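Local coordinates for fatty acid/retinol binding protein protein 7, isoform A, confirmed BY transcript evidence (Caenorhabditis elegans, PDB 2W9Y) that probably binds fatty acids such as oleic acid, and retinoids, within a compact, all-alpha lipid-carrying fold, at residues K90-H93 with M94-T98; I108-A111 with D112-L116. One frame throughout, in Å; residues are numbered along the deposited sequence. Where two conformers were deposited one is given.

Interaction 1 (K90-H93 with M94-T98); sequences KLIH and MVTTT
Leu91 and Val95 lie side by side one turn apart on the buried side of helix 82-104, with Leu91 CD2 resting against Val95 CG2 at 4.0 Å. That same Val95 methyl also sits 3.4 Å from Leu91 O, and Val95 N donates to this carbonyl in a nearly straight bond (N-H...O 168°). Met94 continues the packed side. Its CB lies 3.4 Å from Leu91 O, CG stands anti to the backbone N (chi1 -169°), and the chain then bends at chi2 and chi3, the side chain lying against Asp112, Ala113 and Leu116 of helix 111-121. Phe15 touches both Leu91 and Met94, and Phe16 meets Val95.

The exposed side is looser and more polar. His93 O takes two donors from Thr97: the backbone N at 3.0 Å, and OG1, also 3.0 Å away, which approaches from the opposite face of the carbonyl plane. Thr97 OG1 is anti to its own carbonyl carbon (chi1 -66°), the torsion that turns the hydroxyl back along the helix. It also stands over one face of the His93 imidazole, offset toward the rim, with CE1 the nearest ring atom at 3.8 Å. This is the pattern of an amphipathic alpha-helix, with an i to i+4 apolar pair inward and a threonine hydroxyl returned to the preceding turn outward.

Interaction 2 (I108-A111 with D112-L116); sequences IDDA and DAKRL. With SO4 (sulfate ion), chain C.
The N-terminus of helix 111-121 is built where Asp110, at the N-cap position, meets Lys114 one turn on. Lys114 N donates to Asp110 O at 3.1 Å, in the carbonyl plane, and Arg115 N follows with a bond to Ala111 O. The Asp110 carboxylate makes no capping bond. Its CG lies between the backbone N and the carbonyl carbon (chi1 57°); the two side chains cross obliquely, and the lysine, bent at chi2 and chi4, brings NZ to 4.0 Å from Asp110 OD2, a long salt bridge.

Asp109 shapes the approach to the helix with an Asx turn: OD1 accepts from Ala111 N at 3.0 Å, met from above the carboxylate plane. Its backbone carbonyl serves the first turn through two waters. One water accepts a hydrogen bond from Ala113 N at 3.0 Å, the other from Asp112 N at 2.8 Å, and both donate to Asp109 O.

Farther round the helix, Arg115 curls at chi2 and chi3 and presents the edge of its guanidinium to a sulfate ion, the sulfur lying in the guanidinium plane. NE bonds to sulfate O3 at 3.1 Å and NH2 to O2 at 2.8 Å; a second bond from NH2 to O3 is weak. Arg115 also has weak links to Gln118 and Glu119.

Water thus satisfies early amide hydrogens in place of a capping side chain, while Asp109, Asp110 and Asp112 gather negative charge that would probably favour the helix start electrostatically. The sulfate, probably from the crystallisation liquor, marks a place where an anion can be gripped.

Overall arrangement
Interactions 1 and 2 lie on successive helices, their centres about 10 Å apart. Interaction 1 runs through the middle of helix 82-104 close to the centre of the chain, partly buried, and combines apolar contacts with hydroxyl-to-carbonyl bonding. Interaction 2 sits at the surface, where helix 111-121 begins, and relies on waters, charges and an Asx turn. The two helices pack on each other: Leu116 CD1 on Met94 CB and Leu91 CA, with the CB of exposed Asp112 against Met94 CG at the margin. Their polar sides also converge, since the sulfate bound by Arg115 lies close to the side chain of Lys90, which forms a salt bridge with Glu119.

Interaction 1 (K90-H93 with M94-T98)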
# COMPACT_ATOMS: atom_id res chain seq x y z
N LYS A 90 -0.48 -1.07 10.46
CA LYS A 90 -0.08 -2.46 10.08
C LYS A 90 -0.61 -2.83 8.70
O LYS A 90 0.11 -3.52 7.94
CB LYS A 90 -0.61 -3.48 11.08
CG LYS A 90 0.17 -3.47 12.42
CD LYS A 90 -0.74 -3.93 13.60
CE LYS A 90 -0.70 -5.43 13.84
NZ LYS A 90 -1.77 -5.83 14.89
N LEU A 91 -1.83 -2.39 8.37
CA LEU A 91 -2.39 -2.66 7.07
C LEU A 91 -1.52 -1.96 5.98
O LEU A 91 -1.07 -2.61 5.03
CB LEU A 91 -3.86 -2.24 7.04
CG LEU A 91 -4.65 -2.48 5.73
CD1 LEU A 91 -6.14 -2.45 6.04
CD2 LEU A 91 -4.32 -1.40 4.63
N ILE A 92 -1.16 -0.67 6.19
CA ILE A 92 -0.43 0.03 5.18
C ILE A 92 0.98 -0.56 5.08
O ILE A 92 1.53 -0.64 3.98
CB ILE A 92 -0.33 1.53 5.51
CG1 ILE A 92 -1.72 2.17 5.47
CG2 ILE A 92 0.65 2.26 4.52
CD1 ILE A 92 -2.31 2.24 4.01
N HIS A 93 1.58 -0.97 6.21
CA HIS A 93 2.89 -1.65 6.16
C HIS A 93 2.81 -2.89 5.30
O HIS A 93 3.71 -3.10 4.46
CB HIS A 93 3.40 -1.99 7.54
CG HIS A 93 4.81 -2.46 7.56
ND1 HIS A 93 5.16 -3.79 7.69
CD2 HIS A 93 5.97 -1.76 7.50
CE1 HIS A 93 6.48 -3.89 7.71
NE2 HIS A 93 7.00 -2.68 7.60
N MET A 94 1.75 -3.68 5.42
CA MET A 94 1.60 -4.86 4.58
C MET A 94 1.55 -4.47 3.09
O MET A 94 2.30 -5.02 2.25
CB MET A 94 0.34 -5.67 4.96
CG MET A 94 0.25 -7.04 4.33
SD MET A 94 -0.41 -7.09 2.62
CE MET A 94 -2.15 -6.62 2.87
N VAL A 95 0.69 -3.50 2.76
CA VAL A 95 0.55 -3.05 1.37
C VAL A 95 1.84 -2.51 0.77
O VAL A 95 2.19 -2.83 -0.42
CB VAL A 95 -0.57 -1.98 1.30
CG1 VAL A 95 -0.68 -1.45 -0.09
CG2 VAL A 95 -1.93 -2.60 1.72
N THR A 96 2.57 -1.74 1.57
CA THR A 96 3.82 -1.12 1.11
C THR A 96 4.83 -2.19 0.79
O THR A 96 5.36 -2.23 -0.33
CB THR A 96 4.42 -0.22 2.18
OG1 THR A 96 3.53 0.86 2.48
CG2 THR A 96 5.77 0.33 1.73
N THR A 97 5.05 -3.09 1.75
CA THR A 97 6.00 -4.24 1.59
C THR A 97 5.66 -5.05 0.33
O THR A 97 6.53 -5.39 -0.49
CB THR A 97 5.88 -5.22 2.78
OG1 THR A 97 6.31 -4.55 3.95
CG2 THR A 97 6.81 -6.39 2.60
N THR A 98 4.38 -5.35 0.15
CA THR A 98 3.97 -6.06 -1.04
C THR A 98 4.31 -5.39 -2.33
O THR A 98 4.81 -6.04 -3.27
CB THR A 98 2.42 -6.27 -1.00
OG1 THR A 98 2.09 -7.04 0.16
CG2 THR A 98 1.94 -7.03 -2.20

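Interaction 2 (I108-A111 with D112-L116)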
# COMPACT_ATOMS: atom_id res chain seq x y z
N ILE A 108 5.81 -13.16 -2.71
CA ILE A 108 4.83 -12.58 -1.87
C ILE A 108 4.30 -13.64 -0.93
O ILE A 108 3.78 -14.68 -1.37
CB ILE A 108 3.62 -12.09 -2.69
CG1 ILE A 108 4.09 -11.09 -3.78
CG2 ILE A 108 2.48 -11.44 -1.73
CD1 ILE A 108 4.81 -9.92 -3.25
N ASP A 109 4.37 -13.34 0.37
CA ASP A 109 3.87 -14.28 1.39
C ASP A 109 2.60 -13.68 1.99
O ASP A 109 2.65 -12.62 2.61
CB ASP A 109 4.94 -14.49 2.45
CG ASP A 109 4.47 -15.36 3.59
OD1 ASP A 109 3.34 -15.90 3.58
OD2 ASP A 109 5.30 -15.55 4.52
N ASP A 110 1.46 -14.32 1.78
CA ASP A 110 0.19 -13.68 2.15
C ASP A 110 -0.16 -13.93 3.62
O ASP A 110 -1.27 -13.66 4.01
CB ASP A 110 -0.99 -14.15 1.26
CG ASP A 110 -1.20 -15.67 1.28
OD1 ASP A 110 -0.51 -16.39 2.04
OD2 ASP A 110 -2.07 -16.14 0.48
N ALA A 111 0.78 -14.50 4.38
CA ALA A 111 0.52 -14.75 5.84
C ALA A 111 0.21 -13.44 6.53
O ALA A 111 -0.72 -13.36 7.31
CB ALA A 111 1.69 -15.49 6.50
N ASP A 112 0.93 -12.36 6.19
CA ASP A 112 0.66 -11.09 6.89
C ASP A 112 -0.79 -10.60 6.63
O ASP A 112 -1.44 -10.03 7.51
CB ASP A 112 1.67 -10.01 6.47
CG ASP A 112 2.97 -10.04 7.26
OD1 ASP A 112 3.11 -10.85 8.20
OD2 ASP A 112 3.89 -9.22 6.94
N ALA A 113 -1.28 -10.83 5.42
CA ALA A 113 -2.65 -10.49 5.06
C ALA A 113 -3.70 -11.35 5.80
O ALA A 113 -4.72 -10.82 6.29
CB ALA A 113 -2.83 -10.56 3.55
N LYS A 114 -3.44 -12.63 5.96
CA LYS A 114 -4.34 -13.52 6.73
C LYS A 114 -4.35 -13.03 8.18
O LYS A 114 -5.40 -13.08 8.83
CB LYS A 114 -3.86 -15.03 6.74
CG LYS A 114 -3.73 -15.66 5.34
CD LYS A 114 -5.05 -16.05 4.80
CE LYS A 114 -4.92 -16.73 3.35
NZ LYS A 114 -4.20 -18.01 3.30
N ARG A 115 -3.19 -12.60 8.70
CA ARG A 115 -3.13 -12.04 10.12
C ARG A 115 -3.97 -10.78 10.23
O ARG A 115 -4.71 -10.62 11.18
CB ARG A 115 -1.72 -11.71 10.58
CG ARG A 115 -0.87 -12.96 10.97
CD ARG A 115 -1.34 -13.63 12.25
NE ARG A 115 -1.20 -12.64 13.31
CZ ARG A 115 -2.15 -12.26 14.14
NH1 ARG A 115 -3.31 -12.87 14.16
NH2 ARG A 115 -1.92 -11.28 15.00
N LEU A 116 -3.86 -9.88 9.26
CA LEU A 116 -4.72 -8.70 9.24
C LEU A 116 -6.20 -8.96 9.26
O LEU A 116 -6.98 -8.22 9.90
CB LEU A 116 -4.43 -7.86 7.98
CG LEU A 116 -3.16 -7.02 8.06
CD1 LEU A 116 -2.92 -6.48 6.60
CD2 LEU A 116 -3.35 -5.92 9.07
S SO4 C . 1.21 -9.42 14.54
O1 SO4 C . 1.17 -8.14 13.83
O2 SO4 C . 0.07 -9.33 15.47
O3 SO4 C . 1.09 -10.54 13.60
O4 SO4 C . 2.48 -9.62 15.28
O HOH W 1 0.74 -10.55 3.27
O HOH W 2 3.49 -12.16 5.04